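Local coordinates for TRAP solute Binding Protein (Uncultured marine bacterium, PDB 5I7I) that binds aromatic acids such as 3-hydroxybenzoate, probably as the extracytoplasmic solute receptor of a TRAP transporter, at residues V26-S39 against L76-T90. Sequence-based numbering, arbitrary orientation.
Sequences VLKFHSFPPMPANS and LVDQVRDGVVDIVWT
Ser39 sits over one face of the Trp89 indole. Ser39 CB stands 3.5 Å from the centroid of the Trp89 six-membered ring, almost on the ring normal, a CH-pi contact. Ser31 OG lies at the indole edge, in plane. Ser31 OG donates to Trp89 O at 2.7 Å, so a single serine meets both the ring and the backbone of Trp89. Phe32 approaches the indole obliquely, Phe32 CZ 3.8 Å from Trp89 CZ3, while Leu76 CD1 lies at the edge of the Phe32 ring. The edge of Phe29 meets Ile87 CG2 and Trp89 CB.

The His30 ring lies on the other side of the sheet, nearly coplanar with the Gln79 amide. His30 CG is anti to the backbone N (chi1 -158°), which carries the ring to the helix 76-82. There His30 ND1 donates in the ring plane to Gln79 OE1 at 2.8 Å, and Leu76 CD2 packs obliquely on the ring. Gln79 NE2 hydrogen-bonds to Gly70 O, so both ends of the amide are held and its flip is set.

Strands 26-31 and 87-90 run parallel. His30 N donates to Ile87 O at 2.9 Å. Lys28 O accepts from both Asp86 N and Ile87 N. Asp86 OD2 takes Lys28 N on its anti lone pair at 2.8 Å, nearly straight at 175°; a water links the same oxygen to Val26 O.

In one lobe's mixed sheet, strand 25-31 lies between strands 59-64 and 87-91. Phe32 and Trp89 both touch the bound 3-hydroxybenzoate. The serine and aromatic contacts therefore probably help set the pocket's indole in place. Where the pairing starts, two donors probably favour charged Asp86.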
ATOM      1  N   VAL A  26      12.207  17.921 -17.400  1.00 14.79           N
ATOM      2  CA  VAL A  26      12.693  17.204 -16.235  1.00 11.37           C
ATOM      3  C   VAL A  26      11.562  17.114 -15.225  1.00 11.46           C
ATOM      4  O   VAL A  26      10.939  18.126 -14.881  1.00 15.14           O
ATOM      5  CB  VAL A  26      13.914  17.920 -15.634  1.00 16.49           C
ATOM      6  CG1 VAL A  26      14.360  17.211 -14.349  1.00 18.41           C
ATOM      7  CG2 VAL A  26      15.044  17.962 -16.646  1.00 23.15           C
ATOM      8  N   LEU A  27      11.304  15.909 -14.739  1.00  9.88           N
ATOM      9  CA  LEU A  27      10.314  15.698 -13.691  1.00 10.13           C
ATOM     10  C   LEU A  27      10.992  15.140 -12.451  1.00 11.22           C
ATOM     11  O   LEU A  27      11.666  14.107 -12.515  1.00  9.65           O
ATOM     12  CB  LEU A  27       9.233  14.718 -14.142  1.00  8.82           C
ATOM     13  CG  LEU A  27       8.517  15.132 -15.427  1.00 10.56           C
ATOM     14  CD1 LEU A  27       7.565  14.021 -15.878  1.00 10.92           C
ATOM     15  CD2 LEU A  27       7.778  16.437 -15.221  1.00 11.50           C
ATOM     16  N   LYS A  28      10.788  15.803 -11.321  1.00  7.41           N
ATOM     17  CA  LYS A  28      11.369  15.387 -10.050  1.00  7.38           C
ATOM     18  C   LYS A  28      10.449  14.387  -9.375  1.00  6.86           C
ATOM     19  O   LYS A  28       9.313  14.725  -9.021  1.00  7.69           O
ATOM     20  CB  LYS A  28      11.541  16.595  -9.134  1.00  9.04           C
ATOM     21  CG  LYS A  28      12.456  17.678  -9.672  1.00 10.99           C
ATOM     22  CD  LYS A  28      12.394  18.943  -8.821  1.00 12.69           C
ATOM     23  CE  LYS A  28      13.088  20.093  -9.496  1.00 14.01           C
ATOM     24  NZ  LYS A  28      12.798  21.388  -8.806  1.00 19.84           N
ATOM     25  N   PHE A  29      10.933  13.162  -9.197  1.00  6.79           N
ATOM     26  CA  PHE A  29      10.206  12.130  -8.482  1.00  5.70           C
ATOM     27  C   PHE A  29      10.748  12.014  -7.065  1.00  5.62           C
ATOM     28  O   PHE A  29      11.964  11.922  -6.866  1.00  6.23           O
ATOM     29  CB  PHE A  29      10.350  10.778  -9.177  1.00  5.74           C
ATOM     30  CG  PHE A  29       9.851   9.626  -8.351  1.00  6.41           C
ATOM     31  CD1 PHE A  29       8.502   9.270  -8.343  1.00  7.38           C
ATOM     32  CD2 PHE A  29      10.719   8.922  -7.530  1.00  6.47           C
ATOM     33  CE1 PHE A  29       8.068   8.235  -7.551  1.00  6.93           C
ATOM     34  CE2 PHE A  29      10.265   7.893  -6.738  1.00  6.49           C
ATOM     35  CZ  PHE A  29       8.946   7.557  -6.756  1.00  7.32           C
ATOM     36  N   HIS A  30       9.845  11.955  -6.092  1.00  6.40           N
ATOM     37  CA  HIS A  30      10.232  11.862  -4.691  1.00  5.66           C
ATOM     38  C   HIS A  30       9.483  10.715  -4.015  1.00  6.88           C
ATOM     39  O   HIS A  30       8.286  10.534  -4.243  1.00  6.72           O
ATOM     40  CB  HIS A  30       9.914  13.192  -3.985  1.00  6.90           C
ATOM     41  CG  HIS A  30      10.706  13.418  -2.743  1.00  7.32           C
ATOM     42  ND1 HIS A  30      10.284  14.255  -1.739  1.00  7.32           N
ATOM     43  CD2 HIS A  30      11.920  12.956  -2.356  1.00  6.28           C
ATOM     44  CE1 HIS A  30      11.195  14.297  -0.786  1.00  6.71           C
ATOM     45  NE2 HIS A  30      12.195  13.503  -1.130  1.00  6.93           N
ATOM     46  N   SER A  31      10.180   9.938  -3.182  1.00  6.05           N
ATOM     47  CA  SER A  31       9.519   8.899  -2.403  1.00  5.06           C
ATOM     48  C   SER A  31      10.373   8.571  -1.189  1.00  7.17           C
ATOM     49  O   SER A  31      11.516   9.016  -1.067  1.00  7.42           O
ATOM     50  CB  SER A  31       9.254   7.673  -3.264  1.00  6.32           C
ATOM     51  OG  SER A  31       8.379   6.775  -2.618  1.00  6.57           O
ATOM     52  N   PHE A  32       9.806   7.761  -0.291  1.00  6.95           N
ATOM     53  CA  PHE A  32      10.436   7.466   0.996  1.00  7.54           C
ATOM     54  C   PHE A  32      11.282   6.191   1.039  1.00  7.21           C
ATOM     55  O   PHE A  32      12.261   6.169   1.796  1.00  8.12           O
ATOM     56  CB  PHE A  32       9.418   7.453   2.153  1.00  7.70           C
ATOM     57  CG  PHE A  32       8.374   6.378   2.044  1.00  7.60           C
ATOM     58  CD1 PHE A  32       8.596   5.103   2.552  1.00  8.26           C
ATOM     59  CD2 PHE A  32       7.169   6.646   1.442  1.00  8.06           C
ATOM     60  CE1 PHE A  32       7.627   4.109   2.422  1.00  7.64           C
ATOM     61  CE2 PHE A  32       6.209   5.667   1.313  1.00  9.41           C
ATOM     62  CZ  PHE A  32       6.429   4.398   1.806  1.00  9.24           C
ATOM     63  N   PRO A  33      10.960   5.109   0.326  1.00  6.99           N
ATOM     64  CA  PRO A  33      11.800   3.912   0.455  1.00  7.54           C
ATOM     65  C   PRO A  33      13.186   4.166  -0.103  1.00  8.36           C
ATOM     66  O   PRO A  33      13.362   5.040  -0.963  1.00  7.98           O
ATOM     67  CB  PRO A  33      11.060   2.850  -0.387  1.00  9.32           C
ATOM     68  CG  PRO A  33       9.683   3.340  -0.499  1.00  9.34           C
ATOM     69  CD  PRO A  33       9.834   4.834  -0.587  1.00  7.80           C
ATOM     70  N   PRO A  34      14.186   3.411   0.339  1.00  7.27           N
ATOM     71  CA  PRO A  34      15.510   3.528  -0.269  1.00  9.30           C
ATOM     72  C   PRO A  34      15.517   2.974  -1.689  1.00  9.43           C
ATOM     73  O   PRO A  34      14.603   2.258  -2.130  1.00  7.68           O
ATOM     74  CB  PRO A  34      16.395   2.701   0.664  1.00 14.10           C
ATOM     75  CG  PRO A  34      15.463   1.689   1.246  1.00 12.09           C
ATOM     76  CD  PRO A  34      14.168   2.423   1.429  1.00  9.58           C
ATOM     77  N   MET A  35      16.587   3.338  -2.406  1.00  9.30           N
ATOM     78  CA  MET A  35      16.735   2.997  -3.819  1.00 10.18           C
ATOM     79  C   MET A  35      16.496   1.524  -4.123  1.00  9.79           C
ATOM     80  O   MET A  35      15.771   1.232  -5.088  1.00 10.92           O
ATOM     81  CB  MET A  35      18.129   3.492  -4.253  1.00 13.31           C
ATOM     82  CG  MET A  35      18.641   3.112  -5.633  1.00 21.53           C
ATOM     83  SD  MET A  35      20.258   3.903  -5.953  1.00 22.53           S
ATOM     84  CE  MET A  35      20.158   4.306  -7.708  1.00 29.50           C
ATOM     85  N   PRO A  36      17.008   0.568  -3.340  1.00 10.27           N
ATOM     86  CA  PRO A  36      16.793  -0.856  -3.670  1.00 11.52           C
ATOM     87  C   PRO A  36      15.365  -1.351  -3.492  1.00  8.29           C
ATOM     88  O   PRO A  36      15.057  -2.464  -3.950  1.00  9.38           O
ATOM     89  CB  PRO A  36      17.723  -1.587  -2.697  1.00 15.24           C
ATOM     90  CG  PRO A  36      18.652  -0.575  -2.212  1.00 10.76           C
ATOM     91  CD  PRO A  36      17.954   0.738  -2.226  1.00  9.63           C
ATOM     92  N   ALA A  37      14.504  -0.616  -2.823  1.00  8.13           N
ATOM     93  CA  ALA A  37      13.156  -1.110  -2.608  1.00  7.11           C
ATOM     94  C   ALA A  37      12.478  -1.330  -3.950  1.00  7.53           C
ATOM     95  O   ALA A  37      12.678  -0.582  -4.905  1.00  6.88           O
ATOM     96  CB  ALA A  37      12.341  -0.104  -1.785  1.00  8.17           C
ATOM     97  N   ASN A  38      11.610  -2.337  -4.002  1.00  6.89           N
ATOM     98  CA  ASN A  38      10.900  -2.649  -5.240  1.00  6.39           C
ATOM     99  C   ASN A  38      10.203  -1.431  -5.838  1.00  6.57           C
ATOM    100  O   ASN A  38      10.221  -1.236  -7.065  1.00  7.04           O
ATOM    101  CB  ASN A  38       9.896  -3.759  -4.994  1.00  6.55           C
ATOM    102  CG  ASN A  38      10.568  -5.054  -4.653  1.00  6.80           C
ATOM    103  OD1 ASN A  38      11.556  -5.471  -5.288  1.00  8.28           O
ATOM    104  ND2 ASN A  38      10.063  -5.711  -3.623  1.00  7.23           N
ATOM    105  N   SER A  39       9.536  -0.621  -5.001  1.00  7.45           N
ATOM    106  CA  SER A  39       8.806   0.520  -5.528  1.00  5.83           C
ATOM    107  C   SER A  39       9.686   1.419  -6.379  1.00  7.24           C
ATOM    108  O   SER A  39       9.224   1.974  -7.382  1.00  7.62           O
ATOM    109  CB  SER A  39       8.133   1.311  -4.412  1.00  7.27           C
ATOM    110  OG  SER A  39       9.086   1.868  -3.533  1.00  7.17           O
ATOM    111  N   LEU A  76       4.765  13.778   1.301  1.00  8.02           N
ATOM    112  CA  LEU A  76       4.874  13.542  -0.133  1.00  6.72           C
ATOM    113  C   LEU A  76       3.628  14.003  -0.880  1.00  6.47           C
ATOM    114  O   LEU A  76       3.733  14.628  -1.942  1.00  7.02           O
ATOM    115  CB  LEU A  76       5.183  12.070  -0.418  1.00  6.72           C
ATOM    116  CG  LEU A  76       6.591  11.612  -0.047  1.00  7.16           C
ATOM    117  CD1 LEU A  76       6.654  10.081   0.012  1.00  8.04           C
ATOM    118  CD2 LEU A  76       7.599  12.177  -1.033  1.00  7.68           C
ATOM    119  N   VAL A  77       2.437  13.737  -0.348  1.00  6.54           N
ATOM    120  CA  VAL A  77       1.223  14.174  -1.042  1.00  7.31           C
ATOM    121  C   VAL A  77       1.147  15.693  -1.116  1.00  7.08           C
ATOM    122  O   VAL A  77       0.653  16.247  -2.107  1.00  8.77           O
ATOM    123  CB  VAL A  77      -0.063  13.568  -0.443  1.00  8.45           C
ATOM    124  CG1 VAL A  77      -0.152  12.090  -0.749  1.00  9.30           C
ATOM    125  CG2 VAL A  77      -0.151  13.803   1.050  1.00  9.53           C
ATOM    126  N   ASP A  78       1.601  16.394  -0.073  1.00  8.05           N
ATOM    127  CA  ASP A  78       1.582  17.853  -0.117  1.00  9.33           C
ATOM    128  C   ASP A  78       2.572  18.369  -1.145  1.00  8.91           C
ATOM    129  O   ASP A  78       2.257  19.276  -1.922  1.00  9.48           O
ATOM    130  CB  ASP A  78       1.921  18.437   1.254  1.00  9.79           C
ATOM    131  CG  ASP A  78       0.929  18.043   2.318  1.00 15.15           C
ATOM    132  OD1 ASP A  78      -0.251  17.804   1.979  1.00 17.42           O
ATOM    133  OD2 ASP A  78       1.335  17.986   3.500  1.00 15.65           O
ATOM    134  N   GLN A  79       3.769  17.787  -1.165  1.00  8.10           N
ATOM    135  CA  GLN A  79       4.808  18.207  -2.103  1.00  6.96           C
ATOM    136  C   GLN A  79       4.335  18.077  -3.547  1.00  6.89           C
ATOM    137  O   GLN A  79       4.528  18.990  -4.362  1.00  8.48           O
ATOM    138  CB  GLN A  79       6.073  17.390  -1.881  1.00  7.58           C
ATOM    139  CG  GLN A  79       6.750  17.672  -0.555  1.00  6.83           C
ATOM    140  CD  GLN A  79       7.949  16.800  -0.321  1.00  7.60           C
ATOM    141  OE1 GLN A  79       8.096  15.761  -0.950  1.00  8.77           O
ATOM    142  NE2 GLN A  79       8.803  17.197   0.606  1.00  8.82           N
ATOM    143  N   VAL A  80       3.702  16.952  -3.881  1.00  8.45           N
ATOM    144  CA  VAL A  80       3.255  16.762  -5.257  1.00  7.91           C
ATOM    145  C   VAL A  80       2.039  17.637  -5.562  1.00  7.22           C
ATOM    146  O   VAL A  80       1.907  18.162  -6.674  1.00  8.73           O
ATOM    147  CB  VAL A  80       3.038  15.271  -5.593  1.00  9.11           C
ATOM    148  CG1 VAL A  80       1.709  14.732  -5.050  1.00  8.25           C
ATOM    149  CG2 VAL A  80       3.096  15.087  -7.086  1.00  9.93           C
ATOM    150  N   ARG A  81       1.138  17.813  -4.586  1.00  7.51           N
ATOM    151  CA  ARG A  81      -0.034  18.659  -4.800  1.00  9.51           C
ATOM    152  C   ARG A  81       0.399  20.076  -5.134  1.00 11.26           C
ATOM    153  O   ARG A  81      -0.125  20.698  -6.064  1.00 11.04           O
ATOM    154  CB  ARG A  81      -0.905  18.677  -3.542  1.00 11.12           C
ATOM    155  CG  ARG A  81      -2.164  19.559  -3.627  1.00 13.83           C
ATOM    156  CD  ARG A  81      -2.766  19.817  -2.220  1.00 17.64           C
ATOM    157  NE  ARG A  81      -1.787  20.473  -1.356  1.00 25.82           N
ATOM    158  CZ  ARG A  81      -1.830  20.496  -0.025  1.00 31.10           C
ATOM    159  NH1 ARG A  81      -2.820  19.912   0.631  1.00 30.59           N
ATOM    160  NH2 ARG A  81      -0.873  21.116   0.655  1.00 31.69           N
ATOM    161  N   ASP A  82       1.375  20.587  -4.395  1.00 10.28           N
ATOM    162  CA  ASP A  82       1.792  21.981  -4.451  1.00  9.30           C
ATOM    163  C   ASP A  82       2.901  22.237  -5.454  1.00 10.96           C
ATOM    164  O   ASP A  82       3.274  23.401  -5.653  1.00 13.13           O
ATOM    165  CB  ASP A  82       2.255  22.439  -3.064  1.00 13.93           C
ATOM    166  CG  ASP A  82       1.140  22.425  -2.041  1.00 18.67           C
ATOM    167  OD1 ASP A  82      -0.038  22.495  -2.445  1.00 19.77           O
ATOM    168  OD2 ASP A  82       1.445  22.333  -0.836  1.00 19.65           O
ATOM    169  N   GLY A  83       3.424  21.204  -6.092  1.00  8.74           N
ATOM    170  CA  GLY A  83       4.436  21.403  -7.109  1.00 11.04           C
ATOM    171  C   GLY A  83       5.853  21.501  -6.594  1.00 10.01           C
ATOM    172  O   GLY A  83       6.750  21.880  -7.359  1.00 12.35           O
ATOM    173  N   VAL A  84       6.068  21.211  -5.313  1.00  7.98           N
ATOM    174  CA  VAL A  84       7.420  21.126  -4.766  1.00  7.79           C
ATOM    175  C   VAL A  84       8.215  20.077  -5.522  1.00  8.92           C
ATOM    176  O   VAL A  84       9.413  20.241  -5.785  1.00  8.76           O
ATOM    177  CB  VAL A  84       7.338  20.814  -3.262  1.00  9.19           C
ATOM    178  CG1 VAL A  84       8.725  20.638  -2.662  1.00  8.34           C
ATOM    179  CG2 VAL A  84       6.547  21.894  -2.543  1.00 12.19           C
ATOM    180  N   VAL A  85       7.565  18.963  -5.844  1.00  7.30           N
ATOM    181  CA  VAL A  85       8.100  17.921  -6.700  1.00  7.08           C
ATOM    182  C   VAL A  85       7.015  17.628  -7.724  1.00  8.25           C
ATOM    183  O   VAL A  85       5.886  18.091  -7.607  1.00  7.81           O
ATOM    184  CB  VAL A  85       8.470  16.645  -5.909  1.00  7.57           C
ATOM    185  CG1 VAL A  85       9.437  17.002  -4.784  1.00  8.50           C
ATOM    186  CG2 VAL A  85       7.228  15.931  -5.359  1.00  8.34           C
ATOM    187  N   ASP A  86       7.362  16.828  -8.722  1.00  6.59           N
ATOM    188  CA  ASP A  86       6.458  16.567  -9.829  1.00  7.56           C
ATOM    189  C   ASP A  86       5.737  15.235  -9.746  1.00  6.59           C
ATOM    190  O   ASP A  86       4.619  15.121 -10.249  1.00  8.39           O
ATOM    191  CB  ASP A  86       7.254  16.616 -11.129  1.00  7.26           C
ATOM    192  CG  ASP A  86       7.869  17.965 -11.346  1.00  8.58           C
ATOM    193  OD1 ASP A  86       7.118  18.951 -11.318  1.00 11.35           O
ATOM    194  OD2 ASP A  86       9.092  18.040 -11.487  1.00  9.44           O
ATOM    195  N   ILE A  87       6.348  14.217  -9.157  1.00  6.27           N
ATOM    196  CA  ILE A  87       5.775  12.872  -9.070  1.00  6.14           C
ATOM    197  C   ILE A  87       6.147  12.293  -7.716  1.00  6.16           C
ATOM    198  O   ILE A  87       7.273  12.481  -7.241  1.00  6.04           O
ATOM    199  CB  ILE A  87       6.299  11.929 -10.183  1.00  6.49           C
ATOM    200  CG1 ILE A  87       6.146  12.557 -11.569  1.00  7.67           C
ATOM    201  CG2 ILE A  87       5.596  10.558 -10.123  1.00  7.76           C
ATOM    202  CD1 ILE A  87       6.828  11.751 -12.658  1.00  9.57           C
ATOM    203  N   VAL A  88       5.211  11.571  -7.096  1.00  6.30           N
ATOM    204  CA  VAL A  88       5.506  10.820  -5.882  1.00  5.89           C
ATOM    205  C   VAL A  88       4.897   9.435  -5.961  1.00  6.85           C
ATOM    206  O   VAL A  88       3.918   9.190  -6.665  1.00  6.68           O
ATOM    207  CB  VAL A  88       5.062  11.512  -4.583  1.00  6.77           C
ATOM    208  CG1 VAL A  88       5.718  12.880  -4.482  1.00  7.16           C
ATOM    209  CG2 VAL A  88       3.561  11.601  -4.514  1.00  7.62           C
ATOM    210  N   TRP A  89       5.507   8.523  -5.195  1.00  5.44           N
ATOM    211  CA  TRP A  89       4.911   7.244  -4.833  1.00  5.47           C
ATOM    212  C   TRP A  89       4.822   7.222  -3.320  1.00  5.54           C
ATOM    213  O   TRP A  89       5.811   7.488  -2.632  1.00  5.35           O
ATOM    214  CB  TRP A  89       5.752   6.078  -5.348  1.00  5.63           C
ATOM    215  CG  TRP A  89       5.158   4.714  -5.052  1.00  5.78           C
ATOM    216  CD1 TRP A  89       4.358   3.990  -5.868  1.00  7.82           C
ATOM    217  CD2 TRP A  89       5.361   3.919  -3.882  1.00  5.79           C
ATOM    218  NE1 TRP A  89       4.024   2.800  -5.278  1.00  6.42           N
ATOM    219  CE2 TRP A  89       4.630   2.731  -4.058  1.00  6.02           C
ATOM    220  CE3 TRP A  89       6.082   4.093  -2.704  1.00  5.93           C
ATOM    221  CZ2 TRP A  89       4.612   1.717  -3.106  1.00  7.32           C
ATOM    222  CZ3 TRP A  89       6.043   3.101  -1.750  1.00  7.53           C
ATOM    223  CH2 TRP A  89       5.317   1.930  -1.955  1.00  7.22           C
ATOM    224  N   THR A  90       3.634   6.936  -2.792  1.00  5.61           N
ATOM    225  CA  THR A  90       3.496   6.947  -1.347  1.00  6.45           C
ATOM    226  C   THR A  90       2.356   6.030  -0.918  1.00  5.53           C
ATOM    227  O   THR A  90       1.700   5.394  -1.739  1.00  6.28           O
ATOM    228  CB  THR A  90       3.306   8.385  -0.865  1.00  5.59           C
ATOM    229  OG1 THR A  90       3.408   8.385   0.560  1.00  7.27           O
ATOM    230  CG2 THR A  90       1.961   8.949  -1.302  1.00  7.16           C
TER
HETATM  231  O   HOH W   1      10.473  20.020 -12.445  1.00 29.78           O